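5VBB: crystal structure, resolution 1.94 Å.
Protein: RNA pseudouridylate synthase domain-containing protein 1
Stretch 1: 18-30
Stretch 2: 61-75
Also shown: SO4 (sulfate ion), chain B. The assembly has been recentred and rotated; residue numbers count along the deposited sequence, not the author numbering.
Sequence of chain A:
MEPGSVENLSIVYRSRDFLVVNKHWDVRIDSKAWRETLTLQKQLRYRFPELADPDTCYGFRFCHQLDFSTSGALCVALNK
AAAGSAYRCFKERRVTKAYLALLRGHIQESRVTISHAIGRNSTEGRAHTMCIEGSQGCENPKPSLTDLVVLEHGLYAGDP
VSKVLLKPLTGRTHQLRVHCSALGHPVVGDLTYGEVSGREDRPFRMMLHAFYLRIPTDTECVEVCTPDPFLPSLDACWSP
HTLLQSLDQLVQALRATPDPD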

ATOM      1  N   PHE A  18      -0.494   4.685  20.695  1.00 43.11           N
ATOM      2  CA  PHE A  18      -0.734   4.558  19.274  1.00 40.45           C
ATOM      3  C   PHE A  18      -2.003   3.832  18.970  1.00 46.81           C
ATOM      4  O   PHE A  18      -2.433   2.957  19.706  1.00 45.85           O
ATOM      5  CB  PHE A  18       0.429   3.810  18.597  1.00 40.48           C
ATOM      6  CG  PHE A  18       1.722   4.570  18.653  1.00 41.03           C
ATOM      7  CD1 PHE A  18       1.952   5.637  17.805  1.00 43.54           C
ATOM      8  CD2 PHE A  18       2.691   4.249  19.591  1.00 43.12           C
ATOM      9  CE1 PHE A  18       3.173   6.294  17.810  1.00 45.03           C
ATOM     10  CE2 PHE A  18       3.882   4.947  19.644  1.00 46.48           C
ATOM     11  CZ  PHE A  18       4.128   5.955  18.737  1.00 45.10           C
ATOM     12  N   LEU A  19      -2.530   4.133  17.804  1.00 46.01           N
ATOM     13  CA  LEU A  19      -3.703   3.512  17.243  1.00 47.80           C
ATOM     14  C   LEU A  19      -3.355   3.236  15.777  1.00 45.73           C
ATOM     15  O   LEU A  19      -2.840   4.126  15.120  1.00 44.44           O
ATOM     16  CB  LEU A  19      -4.867   4.500  17.367  1.00 50.09           C
ATOM     17  CG  LEU A  19      -6.147   4.213  16.666  1.00 57.47           C
ATOM     18  CD1 LEU A  19      -6.679   2.864  17.048  1.00 59.72           C
ATOM     19  CD2 LEU A  19      -7.167   5.261  17.018  1.00 63.72           C
ATOM     20  N   VAL A  20      -3.607   2.029  15.289  1.00 40.44           N
ATOM     21  CA  VAL A  20      -3.402   1.669  13.870  1.00 38.04           C
ATOM     22  C   VAL A  20      -4.748   1.260  13.330  1.00 41.52           C
ATOM     23  O   VAL A  20      -5.364   0.317  13.831  1.00 40.48           O
ATOM     24  CB  VAL A  20      -2.341   0.581  13.579  1.00 39.58           C
ATOM     25  CG1 VAL A  20      -2.104   0.411  12.075  1.00 38.82           C
ATOM     26  CG2 VAL A  20      -1.044   0.870  14.289  1.00 38.83           C
ATOM     27  N   VAL A  21      -5.184   1.942  12.275  1.00 37.53           N
ATOM     28  CA  VAL A  21      -6.449   1.623  11.634  1.00 38.33           C
ATOM     29  C   VAL A  21      -6.161   0.827  10.387  1.00 38.94           C
ATOM     30  O   VAL A  21      -5.053   0.891   9.845  1.00 38.66           O
ATOM     31  CB  VAL A  21      -7.322   2.884  11.323  1.00 42.71           C
ATOM     32  CG1 VAL A  21      -7.605   3.687  12.592  1.00 44.39           C
ATOM     33  CG2 VAL A  21      -6.671   3.779  10.281  1.00 42.06           C
ATOM     34  N   ASN A  22      -7.164   0.099   9.915  1.00 36.35           N
ATOM     35  CA  ASN A  22      -7.137  -0.587   8.637  1.00 34.78           C
ATOM     36  C   ASN A  22      -8.003   0.342   7.759  1.00 39.03           C
ATOM     37  O   ASN A  22      -9.226   0.271   7.775  1.00 37.02           O
ATOM     38  CB  ASN A  22      -7.700  -2.002   8.763  1.00 40.03           C
ATOM     39  CG  ASN A  22      -7.724  -2.760   7.473  1.00 55.79           C
ATOM     40  OD1 ASN A  22      -7.250  -2.278   6.452  1.00 43.90           O
ATOM     41  ND2 ASN A  22      -8.257  -3.965   7.493  1.00 52.54           N
ATOM     42  N   LYS A  23      -7.366   1.342   7.165  1.00 36.47           N
ATOM     43  CA  LYS A  23      -8.068   2.398   6.444  1.00 36.25           C
ATOM     44  C   LYS A  23      -8.855   1.813   5.286  1.00 39.67           C
ATOM     45  O   LYS A  23      -8.387   0.921   4.608  1.00 37.64           O
ATOM     46  CB  LYS A  23      -7.088   3.481   5.915  1.00 37.95           C
ATOM     47  CG  LYS A  23      -7.787   4.705   5.305  1.00 45.43           C
ATOM     48  CD  LYS A  23      -6.795   5.700   4.697  1.00 46.94           C
ATOM     49  CE  LYS A  23      -6.322   5.436   3.294  1.00 40.01           C
ATOM     50  NZ  LYS A  23      -7.363   5.516   2.254  1.00 37.62           N
ATOM     51  N   HIS A  24     -10.043   2.316   5.074  1.00 37.49           N
ATOM     52  CA  HIS A  24     -10.898   1.819   4.025  1.00 39.11           C
ATOM     53  C   HIS A  24     -10.407   2.392   2.691  1.00 41.95           C
ATOM     54  O   HIS A  24      -9.813   3.486   2.653  1.00 40.46           O
ATOM     55  CB  HIS A  24     -12.338   2.257   4.318  1.00 42.39           C
ATOM     56  CG  HIS A  24     -13.386   1.498   3.569  1.00 47.13           C
ATOM     57  ND1 HIS A  24     -13.675   1.781   2.243  1.00 49.99           N
ATOM     58  CD2 HIS A  24     -14.216   0.521   3.995  1.00 49.34           C
ATOM     59  CE1 HIS A  24     -14.672   0.979   1.908  1.00 49.52           C
ATOM     60  NE2 HIS A  24     -15.025   0.197   2.924  1.00 50.14           N
ATOM     61  N   TRP A  25     -10.607   1.632   1.611  1.00 38.58           N
ATOM     62  CA  TRP A  25     -10.272   2.100   0.259  1.00 38.94           C
ATOM     63  C   TRP A  25     -11.187   3.321  -0.059  1.00 42.82           C
ATOM     64  O   TRP A  25     -12.309   3.410   0.450  1.00 42.89           O
ATOM     65  CB  TRP A  25     -10.451   0.991  -0.809  1.00 38.67           C
ATOM     66  CG  TRP A  25     -11.770   0.273  -0.766  1.00 40.71           C
ATOM     67  CD1 TRP A  25     -12.101  -0.784   0.031  1.00 43.21           C
ATOM     68  CD2 TRP A  25     -12.953   0.607  -1.499  1.00 41.99           C
ATOM     69  NE1 TRP A  25     -13.415  -1.116  -0.143  1.00 42.51           N
ATOM     70  CE2 TRP A  25     -13.962  -0.294  -1.095  1.00 45.77           C
ATOM     71  CE3 TRP A  25     -13.250   1.558  -2.486  1.00 44.12           C
ATOM     72  CZ2 TRP A  25     -15.246  -0.278  -1.649  1.00 46.58           C
ATOM     73  CZ3 TRP A  25     -14.528   1.581  -3.037  1.00 46.84           C
ATOM     74  CH2 TRP A  25     -15.513   0.673  -2.619  1.00 47.77           C
ATOM     75  N   ASP A  26     -10.675   4.280  -0.823  1.00 39.59           N
ATOM     76  CA  ASP A  26     -11.404   5.489  -1.239  1.00 40.58           C
ATOM     77  C   ASP A  26     -11.903   6.284  -0.042  1.00 47.49           C
ATOM     78  O   ASP A  26     -13.061   6.698   0.013  1.00 49.33           O
ATOM     79  CB  ASP A  26     -12.547   5.196  -2.226  1.00 42.58           C
ATOM     80  CG  ASP A  26     -12.090   4.858  -3.619  1.00 45.83           C
ATOM     81  OD1 ASP A  26     -10.895   4.585  -3.798  1.00 42.84           O
ATOM     82  OD2 ASP A  26     -12.959   4.709  -4.514  1.00 49.64           O
ATOM     83  N   VAL A  27     -10.997   6.522   0.905  1.00 43.26           N
ATOM     84  CA  VAL A  27     -11.240   7.370   2.065  1.00 43.28           C
ATOM     85  C   VAL A  27     -10.010   8.247   2.224  1.00 47.12           C
ATOM     86  O   VAL A  27      -8.909   7.743   2.311  1.00 45.25           O
ATOM     87  CB  VAL A  27     -11.570   6.580   3.352  1.00 47.39           C
ATOM     88  CG1 VAL A  27     -11.579   7.512   4.563  1.00 48.31           C
ATOM     89  CG2 VAL A  27     -12.921   5.880   3.214  1.00 47.63           C
ATOM     90  N   ARG A  28     -10.207   9.556   2.298  1.00 46.80           N
ATOM     91  CA  ARG A  28      -9.138  10.534   2.438  1.00 47.82           C
ATOM     92  C   ARG A  28      -8.757  10.761   3.894  1.00 55.26           C
ATOM     93  O   ARG A  28      -9.625  10.782   4.752  1.00 53.00           O
ATOM     94  CB  ARG A  28      -9.617  11.874   1.839  1.00 49.58           C
ATOM     95  CG  ARG A  28      -8.461  12.762   1.368  1.00 58.54           C
ATOM     96  CD  ARG A  28      -8.966  13.887   0.494  1.00 64.95           C
ATOM     97  NE  ARG A  28      -9.911  13.413  -0.526  1.00 65.67           N
ATOM     98  CZ  ARG A  28      -9.584  12.833  -1.678  1.00 71.92           C
ATOM     99  NH1 ARG A  28      -8.307  12.673  -2.016  1.00 55.43           N
ATOM    100  NH2 ARG A  28     -10.531  12.442  -2.522  1.00 67.48           N
ATOM    101  N   ILE A  29      -7.481  11.033   4.158  1.00 57.31           N
ATOM    102  CA  ILE A  29      -7.029  11.325   5.519  1.00 61.42           C
ATOM    103  C   ILE A  29      -7.515  12.730   5.973  1.00 73.49           C
ATOM    104  O   ILE A  29      -8.279  12.851   6.947  1.00 74.45           O
ATOM    105  CB  ILE A  29      -5.499  11.182   5.620  1.00 64.16           C
ATOM    106  CG1 ILE A  29      -5.115   9.692   5.477  1.00 63.84           C
ATOM    107  CG2 ILE A  29      -4.971  11.775   6.944  1.00 66.97           C
ATOM    108  CD1 ILE A  29      -3.700   9.400   5.644  1.00 70.69           C
ATOM    109  N   ASP A  30      -7.026  13.781   5.288  1.00 72.34           N
ATOM    110  CA  ASP A  30      -7.358  15.166   5.618  1.00 92.90           C
ATOM    111  C   ASP A  30      -8.575  15.622   4.835  1.00133.52           C
ATOM    112  O   ASP A  30      -9.489  16.184   5.426  1.00106.39           O
ATOM    113  CB  ASP A  30      -6.166  16.101   5.330  1.00 94.78           C
ATOM    114  CG  ASP A  30      -4.929  15.817   6.159  1.00102.21           C
ATOM    115  OD1 ASP A  30      -5.078  15.416   7.333  1.00101.86           O
ATOM    116  OD2 ASP A  30      -3.812  16.044   5.652  1.00108.69           O
TER
HETATM  117  S   SO4 B 301      -5.460   8.446  -5.337  1.00 51.06           S
HETATM  118  O1  SO4 B 301      -4.402   8.342  -6.353  1.00 54.16           O
HETATM  119  O2  SO4 B 301      -5.421   9.808  -4.791  1.00 52.21           O
HETATM  120  O3  SO4 B 301      -6.762   8.158  -5.902  1.00 48.94           O
HETATM  121  O4  SO4 B 301      -5.236   7.459  -4.286  1.00 46.76           O
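Stretch 2, residues 61-75: RFCHQLDFSTSGALC

Stretch 2 packs against stretch 1 as an antiparallel strand at one end and as a folded loop at the other, burying 1065 Å² in all. Strand 18-23 of stretch 1 runs against the strand at 73-75 with N-to-C directions 152° apart and a closest approach of the axes of 4.6 Å. Two pairs of backbone hydrogen bonds fix the register: Val-21 N to Leu-74 O (2.9 Å) with Leu-74 N to Val-21 O (3.1 Å), then Lys-23 N to Gly-72 O (2.8 Å) with Gly-72 N to Lys-23 O (2.9 Å). Asn-22 with Ala-73 lies between them as a non-hydrogen-bonded pair and Val-20 with Cys-75 beyond Val-21 and Leu-74 as another; CA-H groups approach carbonyls here, as Val-20 CA does Leu-74 O at 3.3 Å. Gly-72 has phi/psi of 120/-166, angles at which a CB would be jammed against the preceding carbonyl oxygen; here the chain turns a corner.

Side chains alternate between the two faces of the sheet. On one, Val-20 spans its neighbours, its CG1 lying 4.1 Å from Ala-73 CB and its CG2 4.2 Å from Cys-75 CB. Phe-18, at the start of the strand, meets two sulfurs: its CD1 is 3.6 Å from Cys-75 SG, while Cys-63 SG lies at the ring edge, 4.2 Å from Phe-18 CE1. On the other face, Val-21 CG2 rests 3.9 Å from Leu-74 CB, and Lys-23 CD lies 3.9 Å from Leu-74 CD2.

The Lys-23 side chain acts as a plug. Its first two torsions are t and the next two p, so the chain extends and then bends past Leu-66, with CE 3.8 Å from Leu-66 CB, before the ammonium enters a hollow lined by carbonyls. There Lys-23 NZ bonds Thr-70 O (2.9 Å) and Asp-67 O (3.1 Å) of stretch 2, and Val-27 O (2.7 Å) and His-24 O (3.2 Å) of its own stretch. The hollow is shaped partly by the type I turn from Asp-67 to Thr-70.

Phe-68 is the bump that the loop of stretch 1 wraps. The Arg-28 guanidinium lies flat on one ring face, centres 4.2 Å apart and planes at 2°, while Asp-26 CA sits over the opposite face, 3.5 Å from the centroid of the Phe-68 ring. On the Asp-26 side of the ring, Phe-68 O receives Val-27 N at 3.2 Å and, weakly, Asp-26 N at 2.8 Å. A water bridges Asp-26 OD1 (2.9 Å) and Ser-69 O (2.7 Å), while a sulfate, probably from the crystallisation liquor, holds Ser-69 from N and OG.

Ile-29 supplies the reciprocal bump, its CA-to-CB bond directed toward stretch 2. Its CG2 lies over the Phe-62 ring face, 3.6 Å from the centroid, and its CD1 reaches 3.4 Å from Leu-74 CD2 and 3.6 Å from Leu-66 N, joining the loop contact to the sheet.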

ATOM      1  N   ARG A  61      -2.709  12.647  15.655  1.00 61.09           N
ATOM      2  CA  ARG A  61      -1.536  13.021  14.871  1.00 57.92           C
ATOM      3  C   ARG A  61      -1.193  11.841  13.955  1.00 55.93           C
ATOM      4  O   ARG A  61      -0.809  10.797  14.450  1.00 50.54           O
ATOM      5  CB  ARG A  61      -0.362  13.334  15.809  1.00 59.95           C
ATOM      6  CG  ARG A  61      -0.653  14.455  16.828  1.00 69.56           C
ATOM      7  CD  ARG A  61       0.229  14.360  18.071  1.00 88.56           C
ATOM      8  NE  ARG A  61      -0.396  14.946  19.262  1.00100.33           N
ATOM      9  CZ  ARG A  61      -0.441  16.243  19.556  1.00121.60           C
ATOM     10  NH1 ARG A  61       0.095  17.142  18.733  1.00111.76           N
ATOM     11  NH2 ARG A  61      -1.034  16.656  20.671  1.00113.35           N
ATOM     12  N   PHE A  62      -1.346  12.013  12.626  1.00 52.47           N
ATOM     13  CA  PHE A  62      -1.029  10.990  11.647  1.00 50.38           C
ATOM     14  C   PHE A  62       0.458  10.919  11.520  1.00 52.97           C
ATOM     15  O   PHE A  62       1.099  11.933  11.261  1.00 53.93           O
ATOM     16  CB  PHE A  62      -1.658  11.302  10.285  1.00 52.49           C
ATOM     17  CG  PHE A  62      -3.160  11.203  10.322  1.00 55.19           C
ATOM     18  CD1 PHE A  62      -3.784   9.987  10.530  1.00 58.12           C
ATOM     19  CD2 PHE A  62      -3.943  12.336  10.239  1.00 60.79           C
ATOM     20  CE1 PHE A  62      -5.168   9.904  10.645  1.00 60.52           C
ATOM     21  CE2 PHE A  62      -5.322  12.258  10.372  1.00 64.94           C
ATOM     22  CZ  PHE A  62      -5.933  11.040  10.560  1.00 61.94           C
ATOM     23  N   CYS A  63       1.015   9.719  11.700  1.00 47.39           N
ATOM     24  CA  CYS A  63       2.450   9.503  11.666  1.00 45.72           C
ATOM     25  C   CYS A  63       2.944   9.389  10.238  1.00 46.21           C
ATOM     26  O   CYS A  63       4.144   9.433   9.998  1.00 45.35           O
ATOM     27  CB  CYS A  63       2.811   8.262  12.483  1.00 45.60           C
ATOM     28  SG  CYS A  63       2.349   8.369  14.225  1.00 50.78           S
ATOM     29  N   HIS A  64       2.036   9.161   9.304  1.00 43.39           N
ATOM     30  CA  HIS A  64       2.379   8.936   7.907  1.00 42.28           C
ATOM     31  C   HIS A  64       1.114   9.042   7.072  1.00 46.89           C
ATOM     32  O   HIS A  64       0.032   9.272   7.618  1.00 46.11           O
ATOM     33  CB  HIS A  64       3.111   7.601   7.726  1.00 41.40           C
ATOM     34  CG  HIS A  64       2.358   6.390   8.186  1.00 44.20           C
ATOM     35  ND1 HIS A  64       2.119   5.347   7.342  1.00 45.23           N
ATOM     36  CD2 HIS A  64       1.782   6.116   9.379  1.00 45.86           C
ATOM     37  CE1 HIS A  64       1.495   4.425   8.061  1.00 44.62           C
ATOM     38  NE2 HIS A  64       1.232   4.864   9.277  1.00 45.11           N
ATOM     39  N   GLN A  65       1.242   8.893   5.758  1.00 43.28           N
ATOM     40  CA  GLN A  65       0.106   9.012   4.850  1.00 44.65           C
ATOM     41  C   GLN A  65      -0.178   7.717   4.149  1.00 43.39           C
ATOM     42  O   GLN A  65       0.690   6.875   4.006  1.00 40.55           O
ATOM     43  CB  GLN A  65       0.390  10.088   3.792  1.00 47.59           C
ATOM     44  CG  GLN A  65       0.626  11.483   4.361  1.00 69.63           C
ATOM     45  N   LEU A  66      -1.382   7.611   3.624  1.00 40.65           N
ATOM     46  CA  LEU A  66      -1.806   6.475   2.816  1.00 40.78           C
ATOM     47  C   LEU A  66      -2.719   7.080   1.765  1.00 44.90           C
ATOM     48  O   LEU A  66      -3.566   7.877   2.122  1.00 44.83           O
ATOM     49  CB  LEU A  66      -2.525   5.478   3.726  1.00 41.50           C
ATOM     50  CG  LEU A  66      -2.435   4.022   3.408  1.00 43.75           C
ATOM     51  CD1 LEU A  66      -0.985   3.578   3.240  1.00 42.38           C
ATOM     52  CD2 LEU A  66      -3.105   3.233   4.495  1.00 42.17           C
ATOM     53  N   ASP A  67      -2.504   6.786   0.481  1.00 42.21           N
ATOM     54  CA  ASP A  67      -3.303   7.374  -0.602  1.00 43.27           C
ATOM     55  C   ASP A  67      -4.808   7.079  -0.396  1.00 44.21           C
ATOM     56  O   ASP A  67      -5.166   6.021   0.153  1.00 40.54           O
ATOM     57  CB  ASP A  67      -2.907   6.798  -1.994  1.00 45.12           C
ATOM     58  CG  ASP A  67      -1.499   7.020  -2.530  1.00 49.74           C
ATOM     59  OD1 ASP A  67      -0.863   8.023  -2.119  1.00 45.50           O
ATOM     60  OD2 ASP A  67      -1.071   6.236  -3.497  1.00 48.74           O
ATOM     61  N   PHE A  68      -5.672   7.997  -0.892  1.00 40.08           N
ATOM     62  CA  PHE A  68      -7.144   7.876  -0.927  1.00 37.96           C
ATOM     63  C   PHE A  68      -7.598   6.491  -1.392  1.00 40.48           C
ATOM     64  O   PHE A  68      -8.365   5.841  -0.697  1.00 39.69           O
ATOM     65  CB  PHE A  68      -7.747   8.929  -1.887  1.00 40.08           C
ATOM     66  CG  PHE A  68      -9.243   8.843  -2.089  1.00 41.90           C
ATOM     67  CD1 PHE A  68     -10.118   9.306  -1.121  1.00 46.14           C
ATOM     68  CD2 PHE A  68      -9.778   8.320  -3.257  1.00 43.69           C
ATOM     69  CE1 PHE A  68     -11.497   9.224  -1.302  1.00 47.77           C
ATOM     70  CE2 PHE A  68     -11.155   8.272  -3.447  1.00 47.31           C
ATOM     71  CZ  PHE A  68     -12.001   8.710  -2.472  1.00 47.70           C
ATOM     72  N   SER A  69      -7.095   6.028  -2.559  1.00 38.82           N
ATOM     73  CA  SER A  69      -7.522   4.765  -3.152  1.00 37.12           C
ATOM     74  C   SER A  69      -6.908   3.519  -2.514  1.00 39.94           C
ATOM     75  O   SER A  69      -7.401   2.414  -2.755  1.00 41.82           O
ATOM     76  CB  SER A  69      -7.238   4.751  -4.646  1.00 39.91           C
ATOM     77  OG  SER A  69      -7.973   5.791  -5.270  1.00 47.17           O
ATOM     78  N   THR A  70      -5.932   3.670  -1.649  1.00 34.87           N
ATOM     79  CA  THR A  70      -5.294   2.533  -1.010  1.00 34.42           C
ATOM     80  C   THR A  70      -5.926   2.250   0.333  1.00 37.82           C
ATOM     81  O   THR A  70      -6.222   3.175   1.070  1.00 36.85           O
ATOM     82  CB  THR A  70      -3.779   2.845  -0.906  1.00 36.72           C
ATOM     83  OG1 THR A  70      -3.313   2.991  -2.239  1.00 42.20           O
ATOM     84  CG2 THR A  70      -2.977   1.763  -0.194  1.00 34.12           C
ATOM     85  N   SER A  71      -6.106   0.952   0.670  1.00 34.91           N
ATOM     86  CA  SER A  71      -6.582   0.570   1.998  1.00 33.99           C
ATOM     87  C   SER A  71      -5.399   0.149   2.888  1.00 36.83           C
ATOM     88  O   SER A  71      -4.281  -0.055   2.413  1.00 35.26           O
ATOM     89  CB  SER A  71      -7.567  -0.594   1.892  1.00 37.28           C
ATOM     90  OG  SER A  71      -7.036  -1.697   1.169  1.00 35.53           O
ATOM     91  N   GLY A  72      -5.641   0.001   4.176  1.00 36.21           N
ATOM     92  CA  GLY A  72      -4.637  -0.565   5.058  1.00 35.13           C
ATOM     93  C   GLY A  72      -4.095   0.219   6.219  1.00 36.24           C
ATOM     94  O   GLY A  72      -4.666   1.238   6.640  1.00 33.54           O
ATOM     95  N   ALA A  73      -2.969  -0.322   6.747  1.00 32.00           N
ATOM     96  CA  ALA A  73      -2.304   0.100   7.989  1.00 34.58           C
ATOM     97  C   ALA A  73      -1.899   1.571   8.000  1.00 39.82           C
ATOM     98  O   ALA A  73      -1.099   2.011   7.193  1.00 38.97           O
ATOM     99  CB  ALA A  73      -1.083  -0.752   8.249  1.00 36.20           C
ATOM    100  N   LEU A  74      -2.494   2.318   8.909  1.00 38.22           N
ATOM    101  CA  LEU A  74      -2.221   3.724   9.094  1.00 39.00           C
ATOM    102  C   LEU A  74      -2.132   4.000  10.593  1.00 40.10           C
ATOM    103  O   LEU A  74      -3.102   3.796  11.319  1.00 38.92           O
ATOM    104  CB  LEU A  74      -3.321   4.521   8.435  1.00 40.16           C
ATOM    105  CG  LEU A  74      -3.168   6.036   8.398  1.00 49.19           C
ATOM    106  CD1 LEU A  74      -1.860   6.457   7.827  1.00 49.60           C
ATOM    107  CD2 LEU A  74      -4.251   6.619   7.566  1.00 58.55           C
ATOM    108  N   CYS A  75      -0.943   4.385  11.039  1.00 37.03           N
ATOM    109  CA  CYS A  75      -0.629   4.635  12.429  1.00 38.13           C
ATOM    110  C   CYS A  75      -0.910   6.101  12.853  1.00 43.66           C
ATOM    111  O   CYS A  75      -0.435   7.029  12.217  1.00 43.29           O
ATOM    112  CB  CYS A  75       0.811   4.258  12.705  1.00 38.29           C
ATOM    113  SG  CYS A  75       1.280   4.460  14.430  1.00 42.94           S
TER
HETATM  114  O   HOH W   1      -9.726   1.963  -4.082  1.00 37.52           O
HETATM  115  O   HOH W   2      -5.350   9.931   1.897  1.00 52.14           O